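PDB 6VJR: vinylacetyl-CoA Delta-isomerase from Nitrosopumilus maritimus SCM1, which dehydrates 4-hydroxybutyryl-CoA as an oxygen-tolerant archaeal iron-sulfur flavoenzyme and probably also isomerises vinylacetyl-CoA. Local coordinates for the interface of chains A and B. Coordinates in Å, arbitrary orientation; residue numbers count along the deposited sequence, not the author numbering. Chains: chain A/B, Vinylacetyl-CoA Delta-isomerase.

The interface of chains A and B. Residues chain A 88, 92, 301, 334, 337; chain B 467, 490-491, 494.
In this enzyme of the 4-hydroxyphenylacetate 3-hydroxylase (HpaB) family, the C-terminal helix 489-494 of chain B lies across helices 77-94, 295-314 and 320-345 of chain A, where B:Tyr490 and B:Phe491 meet a salt-bridge network centred on A:Arg88. The patch illustrates how one subunit can hold charged groups in place for its partner's aromatic side chains. It belongs to a two-fold symmetric interface of the deposited tetramer, which may well be the biological assembly.

With CG anti to the backbone nitrogen (chi1 -175°) and the chain extended to NE, A:Arg88 carries its guanidinium between two carboxylates. A:Asp301 is gripped side-on, NE giving a hydrogen bond to OD2 and NH2 one to OD1, both received by syn lone pairs. A:Glu334 is held end-on, NH2 reaching OE2 at 2.8 Å, while NH1 bonds OE1. All four bonds lie close to the guanidinium plane and fix its rotation.

One guanidinium face is left to B:Phe491, whose rim carbon CE1 stands 3.5 Å from A:Arg88 NH2; the two planes are 76° apart, so the ring meets the cation by its edge. Over a face of the same ring, toward the rim, comes NE2 of A:Gln92, whose amide also donates to A:Asp301 OD2 at 2.8 Å. The phenol OH of B:Tyr490 donates to A:Glu334 OE1 at 2.7 Å, approaching 55° out of the carboxylate plane, so that OE1 accepts from both this hydroxyl and A:Arg88 NH1. Beside it, B:Val494 CG1 packs 3.8 Å from A:Phe337 CZ.

The extended chain of B:Lys467 crosses A:Asp301 at a slant and sets NZ 3.5 Å from OD1 in a salt bridge across the interface. Two waters link this NZ to A:Glu334 OE2. A methionine in place of A:Arg88 would probably leave the two carboxylates without their shared cation, less firmly fixed in rotation, and B:Phe491 without the guanidinium face it meets.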
loop_
_atom_site.group_PDB
_atom_site.type_symbol
_atom_site.label_atom_id
_atom_site.label_comp_id
_atom_site.label_asym_id
_atom_site.label_seq_id
_atom_site.Cartn_x
_atom_site.Cartn_y
_atom_site.Cartn_z
ATOM N N ARG A 88 15.568 -11.733 -18.167
ATOM C CA ARG A 88 15.030 -12.473 -17.023
ATOM C C ARG A 88 15.865 -13.745 -16.804
ATOM O O ARG A 88 16.203 -14.135 -15.688
ATOM C CB ARG A 88 13.541 -12.787 -17.170
ATOM C CG ARG A 88 12.978 -13.450 -15.920
ATOM C CD ARG A 88 11.509 -13.626 -16.011
ATOM N NE ARG A 88 10.989 -14.151 -14.738
ATOM C CZ ARG A 88 9.723 -14.146 -14.416
ATOM N NH1 ARG A 88 8.804 -13.718 -15.269
ATOM N NH2 ARG A 88 9.346 -14.527 -13.233
ATOM N N GLN A 92 18.013 -14.763 -13.423
ATOM C CA GLN A 92 17.914 -16.062 -12.769
ATOM C C GLN A 92 19.286 -16.716 -12.581
ATOM O O GLN A 92 19.522 -17.363 -11.576
ATOM C CB GLN A 92 17.019 -17.004 -13.550
ATOM C CG GLN A 92 15.550 -16.633 -13.557
ATOM C CD GLN A 92 14.689 -17.671 -14.234
ATOM O OE1 GLN A 92 15.173 -18.634 -14.845
ATOM N NE2 GLN A 92 13.402 -17.509 -14.044
ATOM N N ASP A 301 12.920 -13.955 -8.875
ATOM C CA ASP A 301 12.760 -15.406 -8.884
ATOM C C ASP A 301 13.750 -16.070 -7.919
ATOM O O ASP A 301 13.407 -16.974 -7.157
ATOM C CB ASP A 301 13.004 -15.936 -10.295
ATOM C CG ASP A 301 11.942 -15.551 -11.321
ATOM O OD1 ASP A 301 10.780 -15.340 -10.918
ATOM O OD2 ASP A 301 12.293 -15.468 -12.559
ATOM N N GLU A 334 5.689 -10.704 -11.062
ATOM C CA GLU A 334 5.115 -10.903 -12.385
ATOM C C GLU A 334 4.449 -9.653 -12.930
ATOM O O GLU A 334 4.340 -9.462 -14.135
ATOM C CB GLU A 334 4.154 -12.072 -12.430
ATOM C CG GLU A 334 4.819 -13.392 -12.073
ATOM C CD GLU A 334 5.961 -13.875 -12.949
ATOM O OE1 GLU A 334 6.115 -13.414 -14.112
ATOM O OE2 GLU A 334 6.649 -14.803 -12.454
ATOM N N PHE A 337 7.175 -7.958 -14.662
ATOM C CA PHE A 337 7.472 -8.655 -15.900
ATOM C C PHE A 337 6.443 -8.320 -16.984
ATOM O O PHE A 337 6.800 -8.081 -18.159
ATOM C CB PHE A 337 7.457 -10.167 -15.623
ATOM C CG PHE A 337 7.717 -11.001 -16.855
ATOM C CD1 PHE A 337 8.963 -11.012 -17.448
ATOM C CD2 PHE A 337 6.705 -11.792 -17.407
ATOM C CE1 PHE A 337 9.187 -11.750 -18.617
ATOM C CE2 PHE A 337 6.944 -12.505 -18.565
ATOM C CZ PHE A 337 8.182 -12.491 -19.143
ATOM N N LYS B 467 12.539 -22.302 -8.564
ATOM C CA LYS B 467 13.131 -21.127 -7.962
ATOM C C LYS B 467 14.065 -21.476 -6.810
ATOM O O LYS B 467 15.103 -20.843 -6.650
ATOM C CB LYS B 467 12.046 -20.131 -7.565
ATOM C CG LYS B 467 11.282 -19.586 -8.795
ATOM C CD LYS B 467 10.152 -18.623 -8.447
ATOM C CE LYS B 467 9.389 -18.271 -9.677
ATOM N NZ LYS B 467 8.344 -17.341 -9.328
ATOM N N TYR B 490 4.737 -22.337 -17.087
ATOM C CA TYR B 490 4.887 -20.905 -17.208
ATOM C C TYR B 490 6.264 -20.510 -17.762
ATOM O O TYR B 490 6.343 -19.711 -18.700
ATOM C CB TYR B 490 4.598 -20.166 -15.904
ATOM C CG TYR B 490 4.705 -18.637 -15.996
ATOM C CD1 TYR B 490 3.998 -17.908 -16.932
ATOM C CD2 TYR B 490 5.610 -17.933 -15.216
ATOM C CE1 TYR B 490 4.115 -16.528 -17.042
ATOM C CE2 TYR B 490 5.674 -16.545 -15.245
ATOM C CZ TYR B 490 4.942 -15.830 -16.181
ATOM O OH TYR B 490 5.005 -14.446 -16.291
ATOM N N PHE B 491 7.363 -21.036 -17.202
ATOM C CA PHE B 491 8.682 -20.635 -17.676
ATOM C C PHE B 491 8.950 -21.190 -19.077
ATOM O O PHE B 491 9.757 -20.610 -19.822
ATOM C CB PHE B 491 9.778 -20.962 -16.669
ATOM C CG PHE B 491 9.845 -20.003 -15.508
ATOM C CD1 PHE B 491 9.479 -18.674 -15.671
ATOM C CD2 PHE B 491 10.312 -20.398 -14.264
ATOM C CE1 PHE B 491 9.509 -17.800 -14.598
ATOM C CE2 PHE B 491 10.327 -19.494 -13.213
ATOM C CZ PHE B 491 9.963 -18.202 -13.392
ATOM N N VAL B 494 7.505 -18.277 -20.871
ATOM C CA VAL B 494 8.345 -17.096 -20.692
ATOM C C VAL B 494 9.598 -17.145 -21.576
ATOM O O VAL B 494 10.005 -16.118 -22.151
ATOM C CB VAL B 494 8.713 -16.940 -19.218
ATOM C CG1 VAL B 494 9.831 -15.928 -19.004
ATOM C CG2 VAL B 494 7.498 -16.567 -18.368
HETATM O O HOH W 1 6.536 -17.417 -11.467
HETATM O O HOH W 2 7.828 -14.589 -10.023
#